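Local coordinates for protein CD180 antigen (Mus musculus, PDB 3T6Q) that probably cooperates with MD-1 and TLR4 in the innate response of B cells to bacterial lipopolysaccharide and leads to NF-kappa-B activation, at residues 584-589 against 595-600; 311-314 against 318-321; 9-14 against 37-42. All blocks are in the same frame, centred on the assembly; numbering follows the deposited sequence. Where two conformers were deposited one is given.

In the fold
The three contacts sample both ends and the middle of the curved leucine-rich-repeat solenoid. Interaction 3 (9-14 with 37-42) lies where the N-terminal hairpin joins the first repeat, interaction 2 (311-314 with 318-321) is internal to LRR 10, and interaction 1 (584-589 with 595-600) belongs to the C-terminal cap. Because the chain bends round, interactions 1 and 3 come near each other despite their sequence separation: their centres are 28 Å apart and their nearest atoms about 12 Å. Interaction 2 lies across the chain's centre from both, its centre 57 Å from interaction 1 and 51 Å from interaction 3. A sugar is bonded directly to Asn-14 in interaction 3.

Interaction 1: 584-589 against 595-600; sequences DTLCEN and GVRLSD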
loop_
_atom_site.group_PDB
_atom_site.type_symbol
_atom_site.label_atom_id
_atom_site.label_comp_id
_atom_site.label_asym_id
_atom_site.label_seq_id
_atom_site.Cartn_x
_atom_site.Cartn_y
_atom_site.Cartn_z
ATOM N N ASP A 584 37.358 22.844 16.279
ATOM C CA ASP A 584 38.343 21.961 15.652
ATOM C C ASP A 584 39.728 22.610 15.536
ATOM O O ASP A 584 40.537 22.210 14.703
ATOM C CB ASP A 584 37.826 21.466 14.302
ATOM C CG ASP A 584 36.435 20.858 14.414
ATOM O OD1 ASP A 584 36.326 19.623 14.332
ATOM O OD2 ASP A 584 35.460 21.606 14.604
ATOM N N THR A 585 39.978 23.610 16.383
ATOM C CA THR A 585 41.265 24.318 16.431
ATOM C C THR A 585 41.952 23.914 17.748
ATOM O O THR A 585 41.668 24.463 18.801
ATOM C CB THR A 585 41.064 25.836 16.314
ATOM O OG1 THR A 585 40.302 26.082 15.132
ATOM C CG2 THR A 585 42.434 26.589 16.201
ATOM N N LEU A 586 42.842 22.928 17.637
ATOM C CA LEU A 586 43.340 22.161 18.774
ATOM C C LEU A 586 44.858 22.253 18.836
ATOM O O LEU A 586 45.520 22.445 17.799
ATOM C CB LEU A 586 42.932 20.682 18.636
ATOM C CG LEU A 586 41.502 20.333 18.169
ATOM C CD1 LEU A 586 41.299 18.831 17.955
ATOM C CD2 LEU A 586 40.473 20.875 19.136
ATOM N N CYS A 587 45.384 22.121 20.052
ATOM C CA CYS A 587 46.806 22.074 20.321
ATOM C C CYS A 587 47.387 20.766 19.771
ATOM O O CYS A 587 46.744 19.713 19.811
ATOM C CB CYS A 587 47.042 22.102 21.816
ATOM S SG CYS A 587 46.411 23.498 22.775
ATOM N N GLU A 588 48.610 20.839 19.271
ATOM C CA GLU A 588 49.349 19.655 18.885
ATOM C C GLU A 588 50.503 19.416 19.885
ATOM O O GLU A 588 50.924 18.284 20.098
ATOM C CB GLU A 588 49.863 19.785 17.460
ATOM C CG GLU A 588 50.828 18.725 16.981
ATOM C CD GLU A 588 50.235 17.318 16.976
ATOM O OE1 GLU A 588 51.012 16.337 16.904
ATOM O OE2 GLU A 588 49.006 17.187 17.057
ATOM N N ASN A 589 51.023 20.482 20.473
ATOM C CA ASN A 589 52.034 20.362 21.523
ATOM C C ASN A 589 51.708 21.346 22.633
ATOM O O ASN A 589 51.141 22.408 22.350
ATOM C CB ASN A 589 53.458 20.642 20.970
ATOM C CG ASN A 589 53.976 19.503 20.124
ATOM O OD1 ASN A 589 54.431 18.493 20.648
ATOM N ND2 ASN A 589 53.888 19.646 18.812
ATOM N N GLY A 595 45.143 17.765 21.237
ATOM C CA GLY A 595 43.713 17.524 21.032
ATOM C C GLY A 595 42.847 18.423 21.887
ATOM O O GLY A 595 41.651 18.409 21.735
ATOM N N VAL A 596 43.433 19.226 22.769
ATOM C CA VAL A 596 42.685 20.231 23.552
ATOM C C VAL A 596 42.450 21.479 22.681
ATOM O O VAL A 596 43.367 21.957 22.014
ATOM C CB VAL A 596 43.440 20.622 24.862
ATOM C CG1 VAL A 596 42.718 21.701 25.641
ATOM C CG2 VAL A 596 43.677 19.397 25.757
ATOM N N ARG A 597 41.226 22.003 22.707
ATOM C CA ARG A 597 40.856 23.256 22.032
ATOM C C ARG A 597 41.647 24.395 22.614
ATOM O O ARG A 597 41.805 24.461 23.844
ATOM C CB ARG A 597 39.360 23.558 22.265
ATOM C CG ARG A 597 38.438 22.575 21.593
ATOM C CD ARG A 597 37.002 22.756 22.025
ATOM N NE ARG A 597 36.190 21.749 21.360
ATOM C CZ ARG A 597 34.870 21.634 21.478
ATOM N NH1 ARG A 597 34.190 22.478 22.244
ATOM N NH2 ARG A 597 34.235 20.675 20.808
ATOM N N LEU A 598 42.114 25.307 21.757
ATOM C CA LEU A 598 42.855 26.457 22.254
ATOM C C LEU A 598 41.992 27.337 23.131
ATOM O O LEU A 598 42.520 28.033 23.997
ATOM C CB LEU A 598 43.453 27.334 21.135
ATOM C CG LEU A 598 44.368 26.886 19.984
ATOM C CD1 LEU A 598 45.452 27.933 19.767
ATOM C CD2 LEU A 598 44.988 25.519 20.117
ATOM N N SER A 599 40.678 27.333 22.882
ATOM C CA SER A 599 39.733 28.066 23.736
ATOM C C SER A 599 39.787 27.577 25.205
ATOM O O SER A 599 39.515 28.346 26.123
ATOM C CB SER A 599 38.301 28.008 23.174
ATOM O OG SER A 599 37.872 26.661 22.996
ATOM N N ASP A 600 40.191 26.323 25.417
ATOM C CA ASP A 600 40.329 25.774 26.773
ATOM C C ASP A 600 41.729 25.894 27.404
ATOM O O ASP A 600 41.970 25.308 28.459
ATOM C CB ASP A 600 39.833 24.322 26.805
ATOM C CG ASP A 600 38.406 24.197 26.329
ATOM O OD1 ASP A 600 37.652 25.179 26.517
ATOM O OD2 ASP A 600 38.038 23.148 25.750
HETATM O O HOH W 1 39.782 26.298 20.075
#
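Leu-598 and Cys-587 form the close-packed side of this contact. Leu-598 CD2 lies 3.4 Å from Cys-587 N and 3.6 Å from Cys-587 SG, so one methyl covers both the peptide and the sulfur. The backbones are laced by three nearly straight hydrogen bonds: Leu-598 N to Thr-585 O (3.1 Å), Cys-587 N to Val-596 O (2.8 Å) and Gly-595 N to Cys-587 O (2.9 Å). The first donor lies in the carbonyl plane of Thr-585; the second is tilted 19° from that of Val-596. Thr-585 O also accepts from a water that in turn takes the N-H of Ser-599, tying the start of the 3-10 turn to the same carbonyl. The outer side is looser. There Leu-586 and Arg-597 run alongside each other, pointing the same way, and CD2 of Leu-586 rests on Arg-597 CG at 3.6 Å. With its chain extended from CG to NE, Arg-597 carries its guanidinium beyond this apolar touch, toward a long, weak ion pair with Glu-583. Within the LRRCT cap, a disulfide links Cys-587 to Cys-561, Leu-598 packs on Phe-568, Leu-569 and Tyr-572 of helix 566-574, and strand 587-589 pairs in parallel with strand 559-560.

Interaction 2: 311-314 against 318-321; sequences NKFE and QISA
Within LRR 10, just past the asparagine of the repeat consensus, Phe-313 and Glu-314 meet Ile-319 and Gln-318 on the loop that leads back toward the next strand. Gln-318 supplies the polar grip: its side-chain oxygen OE1 accepts the backbone N-H of Glu-314 at 2.8 Å, with the donor nearly in line with the amide C=O (163°) but the hydrogen bond itself bent (144° at the hydrogen). The same oxygen takes the N-H of Asn-315, so two consecutive peptide groups are held by one amide. A chain extended beyond CG carries OE1 out to them. On the surface, a water weakly connects Gln-318 NE2 with Glu-314 OE2. The apolar half is a CH-pi contact. Ile-319 CG2 sits over the centre of the Phe-313 ring, 3.9 Å from its centroid and only 6° off the normal, the two side chains crossing at about a right angle. Leu-290 and Leu-339 from the flanking turns also touch Phe-313. Asn-311 belongs to the asparagine ladder of leucine-rich repeats, whose next rung, Asn-335, binds Phe-313 O; Phe-313 fills the hydrophobic position two places after Asn-311 in the LxxLxLxxNxL pattern, with Ile-319 over its ring.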
loop_
_atom_site.group_PDB
_atom_site.type_symbol
_atom_site.label_atom_id
_atom_site.label_comp_id
_atom_site.label_asym_id
_atom_site.label_seq_id
_atom_site.Cartn_x
_atom_site.Cartn_y
_atom_site.Cartn_z
ATOM N N ASN A 311 23.528 12.105 -24.722
ATOM C CA ASN A 311 23.227 11.445 -25.985
ATOM C C ASN A 311 24.515 10.868 -26.571
ATOM O O ASN A 311 25.504 10.752 -25.827
ATOM C CB ASN A 311 22.522 12.455 -26.876
ATOM C CG ASN A 311 21.057 12.547 -26.488
ATOM O OD1 ASN A 311 20.414 11.520 -26.353
ATOM N ND2 ASN A 311 20.588 13.738 -26.138
ATOM N N LYS A 312 24.546 10.562 -27.873
ATOM C CA LYS A 312 25.704 9.873 -28.424
ATOM C C LYS A 312 26.155 10.431 -29.760
ATOM O O LYS A 312 26.414 9.700 -30.686
ATOM C CB LYS A 312 25.550 8.332 -28.448
ATOM C CG LYS A 312 24.190 7.851 -28.868
ATOM C CD LYS A 312 24.016 6.325 -28.771
ATOM C CE LYS A 312 22.890 5.896 -29.735
ATOM N NZ LYS A 312 22.537 4.448 -29.637
ATOM N N PHE A 313 26.283 11.746 -29.831
ATOM C CA PHE A 313 26.833 12.395 -31.034
ATOM C C PHE A 313 28.304 12.090 -31.155
ATOM O O PHE A 313 28.995 11.941 -30.121
ATOM C CB PHE A 313 26.666 13.926 -30.934
ATOM C CG PHE A 313 25.213 14.348 -30.752
ATOM C CD1 PHE A 313 24.307 14.253 -31.811
ATOM C CD2 PHE A 313 24.744 14.768 -29.503
ATOM C CE1 PHE A 313 22.957 14.580 -31.620
ATOM C CE2 PHE A 313 23.414 15.111 -29.304
ATOM C CZ PHE A 313 22.514 15.020 -30.360
ATOM N N GLU A 314 28.798 12.035 -32.389
ATOM C CA GLU A 314 30.243 11.936 -32.632
ATOM C C GLU A 314 30.845 13.310 -32.832
ATOM O O GLU A 314 32.000 13.553 -32.500
ATOM C CB GLU A 314 30.515 11.092 -33.881
ATOM C CG GLU A 314 30.143 9.632 -33.665
ATOM C CD GLU A 314 29.980 8.871 -34.973
ATOM O OE1 GLU A 314 30.604 9.265 -35.991
ATOM O OE2 GLU A 314 29.215 7.878 -34.974
ATOM N N GLN A 318 26.679 17.412 -35.981
ATOM C CA GLN A 318 25.542 16.496 -36.091
ATOM C C GLN A 318 24.277 16.957 -35.329
ATOM O O GLN A 318 23.229 16.310 -35.451
ATOM C CB GLN A 318 25.933 15.088 -35.614
ATOM C CG GLN A 318 26.896 14.317 -36.541
ATOM C CD GLN A 318 27.356 13.005 -35.933
ATOM O OE1 GLN A 318 27.766 12.952 -34.774
ATOM N NE2 GLN A 318 27.305 11.934 -36.716
ATOM N N ILE A 319 24.366 18.037 -34.539
ATOM C CA ILE A 319 23.160 18.587 -33.932
ATOM C C ILE A 319 22.404 19.458 -34.943
ATOM O O ILE A 319 21.242 19.798 -34.694
ATOM C CB ILE A 319 23.389 19.316 -32.574
ATOM C CG1 ILE A 319 24.030 20.718 -32.766
ATOM C CG2 ILE A 319 24.237 18.435 -31.642
ATOM C CD1 ILE A 319 23.802 21.689 -31.598
ATOM N N SER A 320 23.058 19.801 -36.063
ATOM C CA SER A 320 22.469 20.658 -37.106
ATOM C C SER A 320 21.902 21.956 -36.536
ATOM O O SER A 320 20.674 22.170 -36.545
ATOM C CB SER A 320 21.357 19.887 -37.859
ATOM O OG SER A 320 21.919 18.777 -38.557
ATOM N N ALA A 321 22.791 22.817 -36.051
ATOM C CA ALA A 321 22.409 24.007 -35.318
ATOM C C ALA A 321 21.609 25.011 -36.162
ATOM O O ALA A 321 21.017 25.950 -35.604
ATOM C CB ALA A 321 23.684 24.681 -34.770
HETATM O O HOH W 2 26.625 9.801 -34.616
#

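Interaction 3: 9-14 against 37-42; sequences IEKEVN and CLEFSF. With NAG (2-acetamido-2-deoxy-beta-D-glucopyranose), chain P.
Lys-11 and Glu-39 meet by charge, in a surface salt bridge whose hydrogen bond is weak: NZ of Lys-11 is 3.5 Å from OE2 of Glu-39. The second carboxylate oxygen is not much farther, with Lys-11 NZ to Glu-39 OE1 at 3.8 Å, so the ammonium group faces the carboxylate loosely rather than through one short bond. The two side chains cross at about a right angle. Lys-11 bends at chi3 (91°), turning its end toward the acid, while Glu-39 is extended beyond CG. Lys-11 CD adds a touch at 4.0 Å from Glu-39 OE1. To reach Glu-39, Lys-11 passes across the intervening strand 16-18, where it packs on Thr-16 and Asn-18.

Backbone geometry helps place the lysine. Lys-11 and Glu-12 both face Thr-16 in a classic beta bulge, and the chain turns a corner at Lys-11. Tyr-17 OH hydrogen-bonds with Glu-10 OE1 and with the backbone N of Asn-14, bridging the two sides of this corner.

The covalent contact is the N-glycan. Asn-14 ND2 is joined to NAG C1 at 1.4 Å, within the sequon that ends at Thr-16. Val-13 lies beside the sugar's acetamido group, its CG1 3.6 Å from NAG N2 and 3.8 Å from NAG C8.

At the far end of 37-42, Phe-42 makes a cation-pi contact with a basic side chain of another protein chain. Leu-38, next to Glu-39, is buried against Cys-19, Tyr-17 and Leu-62. Strand 9-12 runs antiparallel to 16-18, which in turn lies parallel to 37-39 of LRR 1; with the Cys-8 to Cys-19 disulfide, this is the N-terminal hairpin cap found on leucine-rich-repeat solenoids of the Toll-like receptor family.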
loop_
_atom_site.group_PDB
_atom_site.type_symbol
_atom_site.label_atom_id
_atom_site.label_comp_id
_atom_site.label_asym_id
_atom_site.label_seq_id
_atom_site.Cartn_x
_atom_site.Cartn_y
_atom_site.Cartn_z
ATOM N N ILE A 9 19.673 15.789 20.165
ATOM C CA ILE A 9 20.701 16.705 19.728
ATOM C C ILE A 9 20.120 18.111 19.672
ATOM O O ILE A 9 19.103 18.374 19.002
ATOM C CB ILE A 9 21.300 16.261 18.378
ATOM C CG1 ILE A 9 22.043 14.933 18.559
ATOM C CG2 ILE A 9 22.257 17.305 17.813
ATOM C CD1 ILE A 9 22.007 14.053 17.325
ATOM N N GLU A 10 20.753 19.011 20.422
ATOM C CA GLU A 10 20.375 20.406 20.389
ATOM C C GLU A 10 21.047 21.081 19.200
ATOM O O GLU A 10 22.224 21.424 19.258
ATOM C CB GLU A 10 20.776 21.103 21.676
ATOM C CG GLU A 10 20.489 22.589 21.642
ATOM C CD GLU A 10 20.776 23.255 22.964
ATOM O OE1 GLU A 10 19.829 23.378 23.764
ATOM O OE2 GLU A 10 21.947 23.632 23.199
ATOM N N LYS A 11 20.299 21.263 18.123
ATOM C CA LYS A 11 20.847 21.896 16.947
ATOM C C LYS A 11 20.866 23.405 17.121
ATOM O O LYS A 11 21.860 24.030 16.809
ATOM C CB LYS A 11 20.093 21.480 15.691
ATOM C CG LYS A 11 20.268 19.996 15.390
ATOM C CD LYS A 11 19.479 19.590 14.162
ATOM C CE LYS A 11 20.315 19.715 12.910
ATOM N NZ LYS A 11 19.437 19.706 11.707
ATOM N N GLU A 12 19.769 23.985 17.609
ATOM C CA GLU A 12 19.725 25.412 17.966
ATOM C C GLU A 12 19.166 25.553 19.359
ATOM O O GLU A 12 18.018 25.182 19.594
ATOM C CB GLU A 12 18.804 26.191 17.050
ATOM C CG GLU A 12 19.426 26.752 15.794
ATOM C CD GLU A 12 18.447 27.647 15.052
ATOM O OE1 GLU A 12 17.952 27.227 13.981
ATOM O OE2 GLU A 12 18.146 28.753 15.556
ATOM N N VAL A 13 19.974 26.097 20.269
ATOM C CA VAL A 13 19.585 26.321 21.665
ATOM C C VAL A 13 18.152 26.820 21.749
ATOM O O VAL A 13 17.790 27.815 21.097
ATOM C CB VAL A 13 20.517 27.348 22.375
ATOM C CG1 VAL A 13 20.173 27.446 23.852
ATOM C CG2 VAL A 13 21.989 26.988 22.180
ATOM N N ASN A 14 17.333 26.107 22.528
ATOM C CA ASN A 14 15.930 26.480 22.775
ATOM C C ASN A 14 14.981 26.418 21.569
ATOM O O ASN A 14 13.786 26.682 21.717
ATOM C CB ASN A 14 15.833 27.868 23.428
ATOM C CG ASN A 14 16.431 27.905 24.817
ATOM O OD1 ASN A 14 16.301 26.950 25.586
ATOM N ND2 ASN A 14 17.091 29.023 25.152
ATOM N N CYS A 37 11.280 23.676 16.127
ATOM C CA CYS A 37 11.546 22.687 15.061
ATOM C C CYS A 37 11.984 21.359 15.663
ATOM O O CYS A 37 13.090 21.247 16.184
ATOM C CB CYS A 37 12.592 23.210 14.065
ATOM S SG CYS A 37 12.215 24.829 13.347
ATOM N N LEU A 38 11.095 20.363 15.584
ATOM C CA LEU A 38 11.296 19.059 16.199
ATOM C C LEU A 38 11.382 17.952 15.116
ATOM O O LEU A 38 10.416 17.699 14.387
ATOM C CB LEU A 38 10.155 18.749 17.187
ATOM C CG LEU A 38 10.460 17.502 18.058
ATOM C CD1 LEU A 38 11.794 17.633 18.778
ATOM C CD2 LEU A 38 9.344 17.162 19.033
ATOM N N GLU A 39 12.544 17.319 15.038
ATOM C CA GLU A 39 12.797 16.212 14.085
ATOM C C GLU A 39 12.687 14.976 14.926
ATOM O O GLU A 39 13.587 14.652 15.715
ATOM C CB GLU A 39 14.218 16.376 13.523
ATOM C CG GLU A 39 14.450 17.820 13.075
ATOM C CD GLU A 39 15.829 18.079 12.503
ATOM O OE1 GLU A 39 16.708 17.207 12.612
ATOM O OE2 GLU A 39 16.032 19.173 11.941
ATOM N N PHE A 40 11.565 14.291 14.798
ATOM C CA PHE A 40 11.286 13.178 15.681
ATOM C C PHE A 40 11.183 11.840 14.915
ATOM O O PHE A 40 10.575 10.891 15.418
ATOM C CB PHE A 40 9.973 13.493 16.443
ATOM C CG PHE A 40 9.895 12.874 17.834
ATOM C CD1 PHE A 40 9.091 11.768 18.081
ATOM C CD2 PHE A 40 10.614 13.417 18.883
ATOM C CE1 PHE A 40 9.024 11.197 19.360
ATOM C CE2 PHE A 40 10.557 12.866 20.165
ATOM C CZ PHE A 40 9.756 11.750 20.402
ATOM N N SER A 41 11.754 11.774 13.711
ATOM C CA SER A 41 11.599 10.575 12.879
ATOM C C SER A 41 12.206 9.340 13.520
ATOM O O SER A 41 13.160 9.428 14.292
ATOM C CB SER A 41 12.189 10.757 11.490
ATOM O OG SER A 41 13.559 11.094 11.553
ATOM N N PHE A 42 11.639 8.194 13.165
ATOM C CA PHE A 42 12.166 6.882 13.551
ATOM C C PHE A 42 12.094 6.638 15.058
ATOM O O PHE A 42 12.980 6.001 15.630
ATOM C CB PHE A 42 13.585 6.645 13.018
ATOM C CG PHE A 42 13.681 6.653 11.494
ATOM C CD1 PHE A 42 14.148 7.768 10.825
ATOM C CD2 PHE A 42 13.316 5.528 10.748
ATOM C CE1 PHE A 42 14.255 7.786 9.434
ATOM C CE2 PHE A 42 13.440 5.528 9.355
ATOM C CZ PHE A 42 13.882 6.662 8.699
HETATM C C1 NAG P . 17.723 29.229 26.440
HETATM C C2 NAG P . 18.370 30.615 26.321
HETATM C C3 NAG P . 18.798 31.165 27.675
HETATM C C4 NAG P . 17.717 31.015 28.735
HETATM C C5 NAG P . 17.142 29.599 28.752
HETATM C C6 NAG P . 15.909 29.530 29.647
HETATM C C7 NAG P . 19.616 31.228 24.301
HETATM C C8 NAG P . 20.916 31.126 23.550
HETATM N N2 NAG P . 19.551 30.600 25.477
HETATM O O3 NAG P . 19.113 32.532 27.537
HETATM O O4 NAG P . 18.307 31.312 29.977
HETATM O O5 NAG P . 16.735 29.207 27.457
HETATM O O6 NAG P . 16.126 28.557 30.642
HETATM O O7 NAG P . 18.672 31.859 23.824
#